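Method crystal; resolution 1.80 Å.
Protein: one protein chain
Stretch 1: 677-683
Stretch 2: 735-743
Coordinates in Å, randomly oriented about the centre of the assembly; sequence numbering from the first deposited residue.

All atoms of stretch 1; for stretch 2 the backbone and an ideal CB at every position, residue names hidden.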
ATOM      1  N   ASN A 677      12.019 -22.225  -8.408  1.00 34.81           N
ATOM      2  CA  ASN A 677      11.106 -22.240  -9.569  1.00 34.41           C
ATOM      3  C   ASN A 677      11.451 -21.240 -10.683  1.00 33.01           C
ATOM      4  O   ASN A 677      10.639 -20.981 -11.564  1.00 33.28           O
ATOM      5  CB  ASN A 677       9.674 -22.001  -9.071  1.00 34.60           C
ATOM      6  CG  ASN A 677       9.108 -23.208  -8.358  1.00 36.20           C
ATOM      7  OD1 ASN A 677       8.655 -24.140  -9.005  1.00 39.51           O
ATOM      8  ND2 ASN A 677       9.136 -23.200  -7.030  1.00 35.68           N
ATOM      9  N   ALA A 678      12.665 -20.705 -10.680  1.00 32.95           N
ATOM     10  CA  ALA A 678      13.030 -19.637 -11.613  1.00 32.72           C
ATOM     11  C   ALA A 678      12.772 -20.009 -13.075  1.00 33.29           C
ATOM     12  O   ALA A 678      12.292 -19.178 -13.860  1.00 32.83           O
ATOM     13  CB  ALA A 678      14.491 -19.239 -11.415  1.00 33.54           C
ATOM     14  N   SER A 679      13.079 -21.255 -13.437  1.00 33.27           N
ATOM     15  CA  SER A 679      12.898 -21.730 -14.820  1.00 34.72           C
ATOM     16  C   SER A 679      11.428 -21.788 -15.238  1.00 33.27           C
ATOM     17  O   SER A 679      11.118 -21.548 -16.401  1.00 32.96           O
ATOM     18  CB  SER A 679      13.525 -23.122 -15.026  1.00 37.43           C
ATOM     19  OG  SER A 679      14.935 -23.059 -14.973  1.00 40.72           O
ATOM     20  N   LEU A 680      10.542 -22.107 -14.291  1.00 31.96           N
ATOM     21  CA  LEU A 680       9.097 -22.076 -14.537  1.00 32.66           C
ATOM     22  C   LEU A 680       8.643 -20.696 -15.012  1.00 29.29           C
ATOM     23  O   LEU A 680       7.927 -20.587 -16.010  1.00 27.34           O
ATOM     24  CB  LEU A 680       8.298 -22.489 -13.285  1.00 32.37           C
ATOM     25  CG  LEU A 680       6.760 -22.440 -13.406  1.00 33.91           C
ATOM     26  CD1 LEU A 680       6.258 -23.293 -14.578  1.00 35.05           C
ATOM     27  CD2 LEU A 680       6.114 -22.876 -12.104  1.00 32.78           C
ATOM     28  N   PHE A 681       9.081 -19.637 -14.326  1.00 28.00           N
ATOM     29  CA  PHE A 681       8.624 -18.276 -14.686  1.00 26.96           C
ATOM     30  C   PHE A 681       9.062 -17.908 -16.111  1.00 26.12           C
ATOM     31  O   PHE A 681       8.298 -17.302 -16.878  1.00 25.63           O
ATOM     32  CB  PHE A 681       9.111 -17.235 -13.668  1.00 27.22           C
ATOM     33  CG  PHE A 681       8.708 -17.537 -12.244  1.00 27.40           C
ATOM     34  CD1 PHE A 681       7.371 -17.594 -11.885  1.00 27.30           C
ATOM     35  CD2 PHE A 681       9.665 -17.768 -11.269  1.00 27.39           C
ATOM     36  CE1 PHE A 681       6.992 -17.884 -10.582  1.00 26.67           C
ATOM     37  CE2 PHE A 681       9.298 -18.047  -9.957  1.00 28.15           C
ATOM     38  CZ  PHE A 681       7.953 -18.109  -9.614  1.00 28.32           C
ATOM     39  N   SER A 682      10.302 -18.274 -16.450  1.00 27.77           N
ATOM     40  CA  SER A 682      10.812 -18.156 -17.821  1.00 28.71           C
ATOM     41  C   SER A 682       9.972 -18.959 -18.827  1.00 29.39           C
ATOM     42  O   SER A 682       9.594 -18.439 -19.883  1.00 30.66           O
ATOM     43  CB  SER A 682      12.264 -18.637 -17.892  1.00 29.23           C
ATOM     44  OG  SER A 682      12.756 -18.501 -19.213  1.00 32.01           O
ATOM     45  N   ASP A 683       9.672 -20.210 -18.479  1.00 31.55           N
ATOM     46  CA  ASP A 683       8.853 -21.094 -19.338  1.00 33.63           C
ATOM     47  C   ASP A 683       7.444 -20.523 -19.606  1.00 31.60           C
ATOM     48  O   ASP A 683       6.874 -20.745 -20.674  1.00 30.62           O
ATOM     49  CB  ASP A 683       8.736 -22.509 -18.726  1.00 36.58           C
ATOM     50  CG  ASP A 683      10.069 -23.266 -18.688  1.00 39.90           C
ATOM     51  OD1 ASP A 683      11.073 -22.768 -19.251  1.00 47.24           O
ATOM     52  OD2 ASP A 683      10.130 -24.347 -18.046  1.00 45.30           O
ATOM     53  N   UNK A 735      19.287 -13.163  -8.279  1.00 28.37           N
ATOM     54  CA  UNK A 735      20.320 -13.762  -9.147  1.00 29.91           C
ATOM     55  C   UNK A 735      19.789 -14.968  -9.916  1.00 29.69           C
ATOM     56  O   UNK A 735      20.082 -15.129 -11.106  1.00 27.12           O
ATOM     57  CB  UNK A 735      21.533 -14.181  -8.314  1.00 29.91           C
ATOM     58  N   UNK A 736      19.004 -15.805  -9.232  1.00 30.11           N
ATOM     59  CA  UNK A 736      18.369 -16.963  -9.875  1.00 29.60           C
ATOM     60  C   UNK A 736      17.397 -16.547 -10.988  1.00 28.08           C
ATOM     61  O   UNK A 736      17.398 -17.142 -12.062  1.00 27.01           O
ATOM     62  CB  UNK A 736      17.627 -17.798  -8.829  1.00 29.60           C
ATOM     63  N   UNK A 737      16.601 -15.513 -10.745  1.00 26.16           N
ATOM     64  CA  UNK A 737      15.710 -14.981 -11.779  1.00 26.60           C
ATOM     65  C   UNK A 737      16.511 -14.392 -12.946  1.00 27.26           C
ATOM     66  O   UNK A 737      16.171 -14.613 -14.105  1.00 25.65           O
ATOM     67  CB  UNK A 737      14.785 -13.917 -11.186  1.00 26.60           C
ATOM     68  N   UNK A 738      17.581 -13.652 -12.630  1.00 27.52           N
ATOM     69  CA  UNK A 738      18.484 -13.140 -13.660  1.00 27.45           C
ATOM     70  C   UNK A 738      19.082 -14.269 -14.497  1.00 28.41           C
ATOM     71  O   UNK A 738      19.126 -14.166 -15.716  1.00 27.83           O
ATOM     72  CB  UNK A 738      19.604 -12.318 -13.018  1.00 27.45           C
ATOM     73  N   UNK A 739      19.505 -15.348 -13.838  1.00 30.57           N
ATOM     74  CA  UNK A 739      20.069 -16.529 -14.525  1.00 32.90           C
ATOM     75  C   UNK A 739      19.061 -17.141 -15.530  1.00 31.70           C
ATOM     76  O   UNK A 739      19.426 -17.542 -16.653  1.00 29.99           O
ATOM     77  CB  UNK A 739      20.480 -17.584 -13.496  1.00 32.90           C
ATOM     78  N   UNK A 740      17.789 -17.146 -15.143  1.00 30.15           N
ATOM     79  CA  UNK A 740      16.701 -17.613 -16.009  1.00 30.32           C
ATOM     80  C   UNK A 740      16.301 -16.635 -17.130  1.00 28.87           C
ATOM     81  O   UNK A 740      15.466 -16.974 -17.962  1.00 29.91           O
ATOM     82  CB  UNK A 740      15.472 -17.905 -15.146  1.00 30.32           C
ATOM     83  N   UNK A 741      16.871 -15.422 -17.138  1.00 28.07           N
ATOM     84  CA  UNK A 741      16.678 -14.446 -18.213  1.00 26.47           C
ATOM     85  C   UNK A 741      15.652 -13.356 -17.919  1.00 25.89           C
ATOM     86  O   UNK A 741      15.311 -12.605 -18.809  1.00 26.84           O
ATOM     87  CB  UNK A 741      16.259 -15.182 -19.487  1.00 26.47           C
ATOM     88  N   UNK A 742      15.163 -13.272 -16.681  1.00 25.08           N
ATOM     89  CA  UNK A 742      14.183 -12.246 -16.282  1.00 24.37           C
ATOM     90  C   UNK A 742      14.875 -11.002 -15.761  1.00 24.62           C
ATOM     91  O   UNK A 742      16.043 -11.054 -15.339  1.00 24.42           O
ATOM     92  CB  UNK A 742      13.232 -12.793 -15.215  1.00 24.37           C
ATOM     93  N   UNK A 743      14.139  -9.898 -15.758  1.00 23.69           N
ATOM     94  CA  UNK A 743      14.502  -8.711 -14.991  1.00 25.30           C
ATOM     95  C   UNK A 743      13.553  -8.627 -13.820  1.00 24.81           C
ATOM     96  O   UNK A 743      12.453  -9.189 -13.870  1.00 24.37           O
ATOM     97  CB  UNK A 743      14.450  -7.441 -15.842  1.00 25.30           C
TER

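The two helices run at 42° to each other, with axes approaching to 9.1 Å.

Position 735 is helical, and its ideal CB has nothing of stretch 1 within 5.5 Å. Stretch 1 therefore sets no preference; the residue is Ala735.

At position 736 CA-to-CB points toward stretch 1, and the ideal CB lies 4.3 Å from Ala678 CB. A methyl is all that the neighbour offers, so a small or apolar residue would suit. Ala736 is found, and its carbonyl O packs 3.6 Å from Ala678 CB.

Position 737 pairs with Ala678 in the register, CA to CA 5.4 Å. Its CA-to-CB bond points sideways, with the ideal CB 5.3 Å from Ala678 CB, but the Phe681 ring offers an apolar surface to a chain long enough to turn back; leucine, methionine or isoleucine could use it. Leu737 does so: its CD2 sits 3.9 Å from Phe681 CD2, in an oblique approach to the ring, and 4.3 Å from Ala678 CB.

Positions 738 and 739 have no atom of stretch 1 within 5.5 Å of their ideal CB, and many residues, polar ones included, would be tolerated. They are His738, whose ring nitrogens are hydrogen-bonded elsewhere in the structure, and Lys739, whose chain leads away.

Position 740 points straight at stretch 1. Its ideal CB is 3.7 Å from Ala678 O, 4.3 Å from Ser682 CB and 4.5 Å from Ser679 N, so the tight setting favours alanine, with glycine or perhaps serine also conceivable. Ala740 places its CB 4.1 Å from Ala678 CB. Its carbonyl O lies 3.4 Å from Ser682 OG, and a water bridges the two, 2.6 Å from Ser682 OG and donating to Ala740 O at 2.7 Å.

At position 741 phi is 100°, and a CB would be jammed against the preceding carbonyl O. This calls for glycine, and Gly741 forms the Schellman turn: its N bonds to His738 O (2.9 Å), while the N of position 742 bonds to Leu737 O (3.1 Å).

Position 742 has left the helix, with CA-to-CB again toward stretch 1 but no atom within 5.5 Å of its ideal CB. That gap suits a longer apolar chain. Leu742 fills it, its CD2 4.0 Å from Phe681 CB and its CD1 4.1 Å from Ser682 CB.

Position 743, in extended conformation, is out of reach and unconstrained by stretch 1; it is Lys743.

Stretch 2, residues 735-743: AALHKAGLK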
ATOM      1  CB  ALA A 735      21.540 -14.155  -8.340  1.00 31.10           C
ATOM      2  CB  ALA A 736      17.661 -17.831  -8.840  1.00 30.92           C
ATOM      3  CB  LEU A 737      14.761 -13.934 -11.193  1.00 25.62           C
ATOM      4  CG  LEU A 737      13.751 -14.493 -10.175  1.00 25.71           C
ATOM      5  CD1 LEU A 737      13.084 -13.376  -9.404  1.00 24.46           C
ATOM      6  CD2 LEU A 737      12.701 -15.363 -10.858  1.00 26.66           C
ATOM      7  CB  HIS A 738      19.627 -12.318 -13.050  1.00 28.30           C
ATOM      8  CG  HIS A 738      19.234 -10.937 -12.637  1.00 26.83           C
ATOM      9  ND1 HIS A 738      19.961 -10.215 -11.719  1.00 26.75           N
ATOM     10  CD2 HIS A 738      18.214 -10.133 -13.029  1.00 26.61           C
ATOM     11  CE1 HIS A 738      19.396  -9.036 -11.546  1.00 27.01           C
ATOM     12  NE2 HIS A 738      18.329  -8.964 -12.322  1.00 26.98           N
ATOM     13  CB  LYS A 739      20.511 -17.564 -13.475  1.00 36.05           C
ATOM     14  CG  LYS A 739      21.452 -18.669 -13.958  1.00 42.31           C
ATOM     15  CD  LYS A 739      22.019 -19.443 -12.757  1.00 47.80           C
ATOM     16  CE  LYS A 739      23.250 -20.294 -13.068  1.00 53.79           C
ATOM     17  NZ  LYS A 739      23.253 -20.879 -14.444  1.00 55.08           N
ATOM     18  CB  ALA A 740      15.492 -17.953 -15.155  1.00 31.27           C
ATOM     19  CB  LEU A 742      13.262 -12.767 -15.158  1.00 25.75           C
ATOM     20  CG  LEU A 742      12.110 -13.675 -15.600  1.00 26.33           C
ATOM     21  CD1 LEU A 742      12.622 -15.015 -16.088  1.00 27.05           C
ATOM     22  CD2 LEU A 742      11.080 -13.861 -14.492  1.00 26.49           C
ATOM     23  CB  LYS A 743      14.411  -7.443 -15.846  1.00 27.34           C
ATOM     24  CG  LYS A 743      15.357  -7.440 -17.055  1.00 28.58           C
ATOM     25  CD  LYS A 743      16.817  -7.383 -16.647  1.00 30.30           C
ATOM     26  CE  LYS A 743      17.708  -7.179 -17.870  1.00 33.57           C
ATOM     27  NZ  LYS A 743      18.120  -8.472 -18.439  1.00 35.35           N
TER
HETATM   28  O   HOH W   1      13.713 -16.172 -19.912  1.00 27.51           O
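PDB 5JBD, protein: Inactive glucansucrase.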